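Local coordinates for protein phosphodiesterase (Pseudomonas aeruginosa, PDB 4G75) that probably kills rival bacteria as a colicin M-like bacteriocin, a magnesium-binding phosphodiesterase that degrades peptidoglycan lipid precursors, at residues V37-Y49 / Y75-D88. Sequence-based numbering, arbitrary orientation.
Sequences VGYISKGQRDVAY and YPSLPFPNYEFIWD. With EDO (1,2-ethanediol), chain M; EDO (1,2-ethanediol), chain I.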
ATOM      1  N   VAL A  37       2.723   7.160  27.771  1.00 11.45           N
ATOM      2  CA  VAL A  37       1.528   7.548  27.040  1.00  8.11           C
ATOM      3  C   VAL A  37       1.719   7.195  25.565  1.00  7.49           C
ATOM      4  O   VAL A  37       0.794   6.715  24.904  1.00 11.08           O
ATOM      5  CB  VAL A  37       1.247   9.052  27.187  1.00 15.06           C
ATOM      6  CG1 VAL A  37       0.026   9.450  26.361  1.00 12.43           C
ATOM      7  CG2 VAL A  37       1.042   9.417  28.656  1.00 16.89           C
ATOM      8  N   GLY A  38       2.936   7.409  25.068  1.00  9.08           N
ATOM      9  CA  GLY A  38       3.268   7.071  23.689  1.00  5.60           C
ATOM     10  C   GLY A  38       3.072   5.589  23.407  1.00  7.80           C
ATOM     11  O   GLY A  38       2.492   5.215  22.391  1.00 10.73           O
ATOM     12  N   TYR A  39       3.556   4.739  24.305  1.00 10.39           N
ATOM     13  CA  TYR A  39       3.349   3.299  24.150  1.00 11.19           C
ATOM     14  C   TYR A  39       1.872   2.942  24.119  1.00  9.65           C
ATOM     15  O   TYR A  39       1.431   2.153  23.275  1.00  9.86           O
ATOM     16  CB  TYR A  39       4.036   2.517  25.264  1.00 10.60           C
ATOM     17  CG  TYR A  39       5.483   2.209  24.976  1.00 11.52           C
ATOM     18  CD1 TYR A  39       5.829   1.138  24.166  1.00 16.37           C
ATOM     19  CD2 TYR A  39       6.503   2.979  25.521  1.00 14.49           C
ATOM     20  CE1 TYR A  39       7.145   0.843  23.901  1.00 13.09           C
ATOM     21  CE2 TYR A  39       7.826   2.690  25.262  1.00 17.85           C
ATOM     22  CZ  TYR A  39       8.140   1.620  24.451  1.00 12.58           C
ATOM     23  OH  TYR A  39       9.457   1.325  24.176  1.00 14.48           O
ATOM     24  N   ILE A  40       1.109   3.494  25.060  1.00  7.09           N
ATOM     25  CA  ILE A  40      -0.323   3.232  25.103  1.00  6.71           C
ATOM     26  C   ILE A  40      -0.974   3.637  23.792  1.00  7.81           C
ATOM     27  O   ILE A  40      -1.829   2.917  23.271  1.00 10.67           O
ATOM     28  CB  ILE A  40      -1.011   3.991  26.257  1.00 10.13           C
ATOM     29  CG1 ILE A  40      -0.611   3.376  27.595  1.00 10.75           C
ATOM     30  CG2 ILE A  40      -2.524   3.968  26.086  1.00 14.90           C
ATOM     31  CD1 ILE A  40      -1.083   1.945  27.775  1.00 12.65           C
ATOM     32  N   SER A  41      -0.569   4.785  23.258  1.00  9.19           N
ATOM     33  CA  SER A  41      -1.223   5.326  22.077  1.00  6.64           C
ATOM     34  C   SER A  41      -1.083   4.404  20.852  1.00 11.26           C
ATOM     35  O   SER A  41      -1.932   4.420  19.964  1.00 11.51           O
ATOM     36  CB  SER A  41      -0.723   6.746  21.752  1.00  9.30           C
ATOM     37  OG  SER A  41       0.591   6.729  21.208  1.00 10.62           O
ATOM     38  N   LYS A  42      -0.024   3.601  20.812  1.00  8.40           N
ATOM     39  CA  LYS A  42       0.186   2.684  19.686  1.00  6.24           C
ATOM     40  C   LYS A  42      -0.933   1.650  19.556  1.00 11.65           C
ATOM     41  O   LYS A  42      -1.254   1.194  18.449  1.00  8.93           O
ATOM     42  CB  LYS A  42       1.549   1.986  19.805  1.00  7.28           C
ATOM     43  CG  LYS A  42       2.730   2.951  19.801  1.00  7.33           C
ATOM     44  CD  LYS A  42       4.078   2.224  19.840  1.00  7.82           C
ATOM     45  CE  LYS A  42       5.223   3.207  20.164  1.00  7.00           C
ATOM     46  NZ  LYS A  42       5.369   4.267  19.103  1.00  9.52           N
ATOM     47  N   GLY A  43      -1.537   1.289  20.686  1.00 12.64           N
ATOM     48  CA  GLY A  43      -2.568   0.264  20.695  1.00  8.03           C
ATOM     49  C   GLY A  43      -3.768   0.589  19.820  1.00  8.00           C
ATOM     50  O   GLY A  43      -4.137  -0.201  18.946  1.00  8.86           O
ATOM     51  N   GLN A  44      -4.383   1.749  20.037  1.00  4.86           N
ATOM     52  CA  GLN A  44      -5.564   2.097  19.257  1.00  9.15           C
ATOM     53  C   GLN A  44      -5.226   2.372  17.791  1.00  7.27           C
ATOM     54  O   GLN A  44      -6.016   2.056  16.897  1.00  8.07           O
ATOM     55  CB  GLN A  44      -6.321   3.278  19.868  1.00 16.85           C
ATOM     56  CG  GLN A  44      -7.740   3.403  19.331  1.00 16.29           C
ATOM     57  CD  GLN A  44      -8.550   2.123  19.521  1.00 22.59           C
ATOM     58  OE1 GLN A  44      -8.308   1.349  20.452  1.00 34.48           O
ATOM     59  NE2 GLN A  44      -9.521   1.902  18.645  1.00 21.73           N
ATOM     60  N   ARG A  45      -4.058   2.953  17.534  1.00  8.19           N
ATOM     61  CA  ARG A  45      -3.657   3.144  16.148  1.00  8.07           C
ATOM     62  C   ARG A  45      -3.471   1.792  15.468  1.00 11.58           C
ATOM     63  O   ARG A  45      -3.906   1.596  14.339  1.00 10.10           O
ATOM     64  CB  ARG A  45      -2.394   4.002  16.034  1.00  7.51           C
ATOM     65  CG  ARG A  45      -2.558   5.436  16.549  1.00  7.25           C
ATOM     66  CD  ARG A  45      -1.483   6.360  15.958  1.00  5.70           C
ATOM     67  NE  ARG A  45      -0.140   5.885  16.271  1.00  9.29           N
ATOM     68  CZ  ARG A  45       0.501   6.150  17.407  1.00  8.70           C
ATOM     69  NH1 ARG A  45      -0.077   6.899  18.338  1.00  9.63           N
ATOM     70  NH2 ARG A  45       1.715   5.662  17.616  1.00  7.13           N
ATOM     71  N   ASP A  46      -2.834   0.853  16.159  1.00  9.20           N
ATOM     72  CA  ASP A  46      -2.619  -0.476  15.591  1.00 12.51           C
ATOM     73  C   ASP A  46      -3.936  -1.176  15.270  1.00 11.53           C
ATOM     74  O   ASP A  46      -4.042  -1.894  14.273  1.00  7.94           O
ATOM     75  CB  ASP A  46      -1.793  -1.347  16.545  1.00  9.67           C
ATOM     76  CG  ASP A  46      -0.338  -0.941  16.595  1.00 11.92           C
ATOM     77  OD1 ASP A  46       0.099  -0.135  15.739  1.00  7.07           O
ATOM     78  OD2 ASP A  46       0.375  -1.444  17.490  1.00 10.19           O
ATOM     79  N   VAL A  47      -4.935  -0.979  16.126  1.00  7.19           N
ATOM     80  CA  VAL A  47      -6.253  -1.556  15.886  1.00  7.31           C
ATOM     81  C   VAL A  47      -6.786  -1.079  14.539  1.00  4.47           C
ATOM     82  O   VAL A  47      -7.358  -1.853  13.770  1.00  9.87           O
ATOM     83  CB  VAL A  47      -7.243  -1.190  17.014  1.00 11.28           C
ATOM     84  CG1 VAL A  47      -8.688  -1.466  16.576  1.00 10.92           C
ATOM     85  CG2 VAL A  47      -6.909  -1.976  18.280  1.00  9.48           C
ATOM     86  N   ALA A  48      -6.601   0.204  14.262  1.00  6.16           N
ATOM     87  CA  ALA A  48      -7.008   0.753  12.979  1.00  8.21           C
ATOM     88  C   ALA A  48      -6.163   0.171  11.855  1.00  6.38           C
ATOM     89  O   ALA A  48      -6.697  -0.268  10.843  1.00  7.70           O
ATOM     90  CB  ALA A  48      -6.912   2.280  12.992  1.00 10.10           C
ATOM     91  N   TYR A  49      -4.846   0.144  12.049  1.00 10.62           N
ATOM     92  CA  TYR A  49      -3.934  -0.301  10.992  1.00  7.29           C
ATOM     93  C   TYR A  49      -4.210  -1.731  10.517  1.00  7.87           C
ATOM     94  O   TYR A  49      -4.154  -2.013   9.304  1.00  6.88           O
ATOM     95  CB  TYR A  49      -2.464  -0.160  11.417  1.00  6.04           C
ATOM     96  CG  TYR A  49      -1.959   1.265  11.565  1.00  5.86           C
ATOM     97  CD1 TYR A  49      -2.208   2.220  10.588  1.00  6.43           C
ATOM     98  CD2 TYR A  49      -1.196   1.639  12.672  1.00  6.27           C
ATOM     99  CE1 TYR A  49      -1.736   3.506  10.706  1.00  8.76           C
ATOM    100  CE2 TYR A  49      -0.713   2.933  12.808  1.00  6.82           C
ATOM    101  CZ  TYR A  49      -0.984   3.861  11.821  1.00  6.92           C
ATOM    102  OH  TYR A  49      -0.521   5.147  11.937  1.00  6.98           O
ATOM    103  N   TYR A  75      -9.019  10.064  18.310  1.00 13.14           N
ATOM    104  CA  TYR A  75      -7.759   9.762  18.984  1.00 11.86           C
ATOM    105  C   TYR A  75      -7.436  10.800  20.063  1.00 15.45           C
ATOM    106  O   TYR A  75      -7.723  11.988  19.909  1.00 15.81           O
ATOM    107  CB  TYR A  75      -6.610   9.638  17.976  1.00  8.59           C
ATOM    108  CG  TYR A  75      -6.764   8.436  17.079  1.00  9.07           C
ATOM    109  CD1 TYR A  75      -6.341   7.183  17.497  1.00 10.44           C
ATOM    110  CD2 TYR A  75      -7.370   8.544  15.830  1.00 11.05           C
ATOM    111  CE1 TYR A  75      -6.504   6.068  16.700  1.00 14.71           C
ATOM    112  CE2 TYR A  75      -7.544   7.428  15.019  1.00 10.52           C
ATOM    113  CZ  TYR A  75      -7.100   6.195  15.461  1.00 13.79           C
ATOM    114  OH  TYR A  75      -7.258   5.072  14.678  1.00 15.89           O
ATOM    115  N   PRO A  76      -6.835  10.343  21.166  1.00 14.94           N
ATOM    116  CA  PRO A  76      -6.419  11.240  22.251  1.00 15.50           C
ATOM    117  C   PRO A  76      -5.288  12.160  21.819  1.00 12.87           C
ATOM    118  O   PRO A  76      -4.386  11.734  21.095  1.00 20.17           O
ATOM    119  CB  PRO A  76      -5.909  10.271  23.328  1.00 15.86           C
ATOM    120  CG  PRO A  76      -6.513   8.948  22.983  1.00 24.07           C
ATOM    121  CD  PRO A  76      -6.567   8.933  21.484  1.00 12.78           C
ATOM    122  N   SER A  77      -5.331  13.418  22.249  1.00  8.94           N
ATOM    123  CA  SER A  77      -4.196  14.305  22.037  1.00 11.60           C
ATOM    124  C   SER A  77      -3.000  13.795  22.842  1.00 12.48           C
ATOM    125  O   SER A  77      -3.150  13.324  23.971  1.00 18.89           O
ATOM    126  CB  SER A  77      -4.542  15.747  22.427  1.00 15.81           C
ATOM    127  OG  SER A  77      -4.684  15.872  23.826  1.00 21.31           O
ATOM    128  N   LEU A  78      -1.814  13.895  22.252  1.00 10.87           N
ATOM    129  CA  LEU A  78      -0.603  13.318  22.826  1.00 12.23           C
ATOM    130  C   LEU A  78       0.424  14.366  23.218  1.00 10.33           C
ATOM    131  O   LEU A  78       0.448  15.470  22.676  1.00 11.28           O
ATOM    132  CB  LEU A  78       0.054  12.354  21.827  1.00  9.72           C
ATOM    133  CG  LEU A  78      -0.811  11.192  21.330  1.00  8.29           C
ATOM    134  CD1 LEU A  78      -0.006  10.300  20.386  1.00  8.46           C
ATOM    135  CD2 LEU A  78      -1.384  10.378  22.483  1.00 13.84           C
ATOM    136  N   PRO A  79       1.291  14.011  24.167  1.00 13.51           N
ATOM    137  CA  PRO A  79       2.429  14.863  24.511  1.00 19.04           C
ATOM    138  C   PRO A  79       3.294  15.115  23.276  1.00  9.20           C
ATOM    139  O   PRO A  79       3.557  16.266  22.928  1.00 11.23           O
ATOM    140  CB  PRO A  79       3.189  14.022  25.539  1.00 10.49           C
ATOM    141  CG  PRO A  79       2.164  13.121  26.129  1.00 23.16           C
ATOM    142  CD  PRO A  79       1.192  12.824  25.033  1.00 11.03           C
ATOM    143  N   PHE A  80       3.708  14.041  22.607  1.00 10.57           N
ATOM    144  CA  PHE A  80       4.545  14.154  21.418  1.00  9.98           C
ATOM    145  C   PHE A  80       3.934  13.415  20.222  1.00 16.03           C
ATOM    146  O   PHE A  80       4.373  12.316  19.878  1.00 11.68           O
ATOM    147  CB  PHE A  80       5.939  13.598  21.691  1.00 12.27           C
ATOM    148  CG  PHE A  80       6.601  14.176  22.911  1.00 12.18           C
ATOM    149  CD1 PHE A  80       7.005  15.498  22.936  1.00 29.24           C
ATOM    150  CD2 PHE A  80       6.838  13.383  24.020  1.00 22.31           C
ATOM    151  CE1 PHE A  80       7.619  16.024  24.055  1.00 29.05           C
ATOM    152  CE2 PHE A  80       7.457  13.903  25.139  1.00 28.32           C
ATOM    153  CZ  PHE A  80       7.845  15.221  25.157  1.00 16.52           C
ATOM    154  N   PRO A  81       2.920  14.018  19.588  1.00 14.33           N
ATOM    155  CA  PRO A  81       2.289  13.453  18.391  1.00  9.50           C
ATOM    156  C   PRO A  81       3.305  13.383  17.252  1.00 12.24           C
ATOM    157  O   PRO A  81       3.210  12.517  16.377  1.00 10.27           O
ATOM    158  CB  PRO A  81       1.195  14.477  18.071  1.00 11.07           C
ATOM    159  CG  PRO A  81       1.721  15.761  18.678  1.00 10.59           C
ATOM    160  CD  PRO A  81       2.275  15.280  19.983  1.00 16.86           C
ATOM    161  N   ASN A  82       4.276  14.292  17.278  1.00 11.14           N
ATOM    162  CA  ASN A  82       5.391  14.240  16.346  1.00 12.02           C
ATOM    163  C   ASN A  82       6.191  12.945  16.459  1.00 10.24           C
ATOM    164  O   ASN A  82       6.493  12.311  15.455  1.00 11.63           O
ATOM    165  CB  ASN A  82       6.312  15.462  16.499  1.00 12.54           C
ATOM    166  CG  ASN A  82       6.782  15.679  17.929  1.00 13.56           C
ATOM    167  OD1 ASN A  82       6.089  15.343  18.893  1.00 15.24           O
ATOM    168  ND2 ASN A  82       7.964  16.264  18.070  1.00 13.57           N
ATOM    169  N   TYR A  83       6.537  12.550  17.679  1.00  7.62           N
ATOM    170  CA  TYR A  83       7.328  11.338  17.848  1.00 13.25           C
ATOM    171  C   TYR A  83       6.549  10.112  17.393  1.00 11.31           C
ATOM    172  O   TYR A  83       7.120   9.180  16.822  1.00  9.95           O
ATOM    173  CB  TYR A  83       7.776  11.157  19.302  1.00 13.11           C
ATOM    174  CG  TYR A  83       8.730  12.224  19.803  1.00 12.47           C
ATOM    175  CD1 TYR A  83       9.400  13.059  18.922  1.00 14.00           C
ATOM    176  CD2 TYR A  83       8.972  12.375  21.165  1.00 16.98           C
ATOM    177  CE1 TYR A  83      10.278  14.034  19.388  1.00 19.33           C
ATOM    178  CE2 TYR A  83       9.843  13.339  21.635  1.00 16.56           C
ATOM    179  CZ  TYR A  83      10.491  14.166  20.744  1.00 33.96           C
ATOM    180  OH  TYR A  83      11.361  15.124  21.217  1.00 21.36           O
ATOM    181  N   GLU A  84       5.247  10.104  17.658  1.00 10.83           N
ATOM    182  CA  GLU A  84       4.426   8.958  17.294  1.00 12.26           C
ATOM    183  C   GLU A  84       4.219   8.863  15.784  1.00  8.58           C
ATOM    184  O   GLU A  84       4.176   7.760  15.228  1.00  9.18           O
ATOM    185  CB  GLU A  84       3.086   8.988  18.032  1.00 15.24           C
ATOM    186  CG  GLU A  84       3.221   8.739  19.532  1.00 11.17           C
ATOM    187  CD  GLU A  84       4.044   7.498  19.839  1.00  9.85           C
ATOM    188  OE1 GLU A  84       3.721   6.419  19.296  1.00  9.75           O
ATOM    189  OE2 GLU A  84       5.015   7.604  20.622  1.00 12.42           O
ATOM    190  N   PHE A  85       4.102  10.011  15.118  1.00  9.54           N
ATOM    191  CA  PHE A  85       3.963  10.013  13.665  1.00  8.69           C
ATOM    192  C   PHE A  85       5.244   9.447  13.066  1.00 10.54           C
ATOM    193  O   PHE A  85       5.217   8.582  12.184  1.00  9.21           O
ATOM    194  CB  PHE A  85       3.717  11.437  13.157  1.00  6.92           C
ATOM    195  CG  PHE A  85       3.419  11.519  11.679  1.00  5.48           C
ATOM    196  CD1 PHE A  85       2.108  11.621  11.228  1.00 11.13           C
ATOM    197  CD2 PHE A  85       4.443  11.502  10.748  1.00  6.78           C
ATOM    198  CE1 PHE A  85       1.827  11.707   9.865  1.00 11.08           C
ATOM    199  CE2 PHE A  85       4.169  11.583   9.389  1.00  6.70           C
ATOM    200  CZ  PHE A  85       2.866  11.686   8.949  1.00 10.89           C
ATOM    201  N   ILE A  86       6.376   9.936  13.555  1.00  7.92           N
ATOM    202  CA  ILE A  86       7.670   9.490  13.045  1.00 16.60           C
ATOM    203  C   ILE A  86       7.886   7.990  13.229  1.00 11.94           C
ATOM    204  O   ILE A  86       8.285   7.300  12.289  1.00  6.93           O
ATOM    205  CB  ILE A  86       8.824  10.274  13.677  1.00 10.38           C
ATOM    206  CG1 ILE A  86       8.781  11.719  13.170  1.00 10.65           C
ATOM    207  CG2 ILE A  86      10.145   9.609  13.346  1.00  8.94           C
ATOM    208  CD1 ILE A  86       9.621  12.701  13.972  1.00 10.21           C
ATOM    209  N   TRP A  87       7.617   7.487  14.432  1.00  7.09           N
ATOM    210  CA  TRP A  87       7.774   6.056  14.693  1.00  6.05           C
ATOM    211  C   TRP A  87       6.800   5.169  13.909  1.00  6.43           C
ATOM    212  O   TRP A  87       7.165   4.072  13.520  1.00  6.47           O
ATOM    213  CB  TRP A  87       7.710   5.741  16.199  1.00  7.64           C
ATOM    214  CG  TRP A  87       9.011   5.971  16.916  1.00  5.29           C
ATOM    215  CD1 TRP A  87       9.228   6.810  17.969  1.00 12.75           C
ATOM    216  CD2 TRP A  87      10.273   5.352  16.629  1.00  9.19           C
ATOM    217  NE1 TRP A  87      10.546   6.749  18.360  1.00 15.76           N
ATOM    218  CE2 TRP A  87      11.208   5.862  17.553  1.00 15.56           C
ATOM    219  CE3 TRP A  87      10.701   4.416  15.683  1.00  8.78           C
ATOM    220  CZ2 TRP A  87      12.543   5.466  17.560  1.00 17.25           C
ATOM    221  CZ3 TRP A  87      12.032   4.021  15.693  1.00 10.97           C
ATOM    222  CH2 TRP A  87      12.938   4.551  16.623  1.00 16.22           C
ATOM    223  N   ASP A  88       5.576   5.637  13.681  1.00  7.01           N
ATOM    224  CA  ASP A  88       4.626   4.886  12.862  1.00  5.90           C
ATOM    225  C   ASP A  88       5.130   4.822  11.416  1.00  6.08           C
ATOM    226  O   ASP A  88       4.994   3.800  10.741  1.00  9.04           O
ATOM    227  CB  ASP A  88       3.227   5.516  12.899  1.00  9.12           C
ATOM    228  CG  ASP A  88       2.394   5.067  14.096  1.00  9.36           C
ATOM    229  OD1 ASP A  88       2.939   4.443  15.045  1.00 10.44           O
ATOM    230  OD2 ASP A  88       1.176   5.355  14.086  1.00  8.90           O
TER
HETATM  231  C1  EDO M 312       5.264  10.309  23.410  1.00 42.92           C
HETATM  232  O1  EDO M 312       5.550   9.864  22.077  1.00 21.70           O
HETATM  233  C2  EDO M 312       3.780  10.629  23.551  1.00 15.32           C
HETATM  234  O2  EDO M 312       3.332  11.323  22.380  1.00 25.28           O
HETATM  235  C1  EDO I 308      -9.874  -1.945  22.664  1.00 27.68           C
HETATM  236  O1  EDO I 308      -8.914  -2.660  23.454  1.00 19.01           O
HETATM  237  C2  EDO I 308      -9.264  -1.638  21.302  1.00 23.82           C
HETATM  238  O2  EDO I 308     -10.153  -0.829  20.521  1.00 28.66           O
HETATM  239  O   HOH W   1       5.123   3.445  16.364  1.00  8.63           O
HETATM  240  O   HOH W   2       7.070   5.947  21.059  1.00 13.58           O
HETATM  241  O   HOH W   3      -8.810   2.706  16.251  1.00 22.18           O
HETATM  242  O   HOH W   4       1.694   2.221  16.497  1.00  6.46           O
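Arg45 reaches from helix 37-49 to two acids one turn apart on helix 81-88, a compact example of how buried charges can be made to satisfy one another. It grips Asp88 side-on, NE to OD2 at 2.6 Å and NH2 to OD1 at 3.1 Å, yet the two planes are turned 53° apart, so the pairing is a skewed one. Bent at chi3 (-58°), the arginine chain brings NH2 within reach of Glu84 as well. Glu84 OE1 takes that NH2 on its anti lone pair at 2.7 Å, while its syn lone pair receives Lys42 NZ, also at 2.7 Å. Asp88 OD2 is doubly held too: Tyr49 OH donates to it at 2.7 Å, from the face opposite Arg45 NE. One water links Lys42 NZ to Asp88 OD1 and another links it to Glu84 OE2, extending a four-residue salt-bridge network that probably keeps both carboxylates ionised.

The network bridges a helix pair crossing at -53° with axes 10.5 Å apart, within the helical part of the chain and away from the magnesium site. Glu84 is its knob, set in a hole of Gly38, Ser41, Lys42 and Arg45. Ser41 OG, accepting from Arg45 NH1 somewhat out of the guanidinium plane and donating to Gly38 O, helps fix the rotation of that group.

Toward the more exposed loop 75-80 the contact loosens into mostly van der Waals touches. Leu78 lays its methyls against Ser41, and Val37 CG1 meets Pro79 CD at 3.8 Å. Farther along helix 37-49, Tyr75 CE1 rests against the CG atoms of Gln44 and Arg45, the ring meeting them obliquely, and its hydroxyl touches Ala48 CB at 3.3 Å; here a water joins the hydroxyl to the backbone O of Gln44, whose exposed side-chain OE1 accepts from an ethanediol probably left from crystallisation.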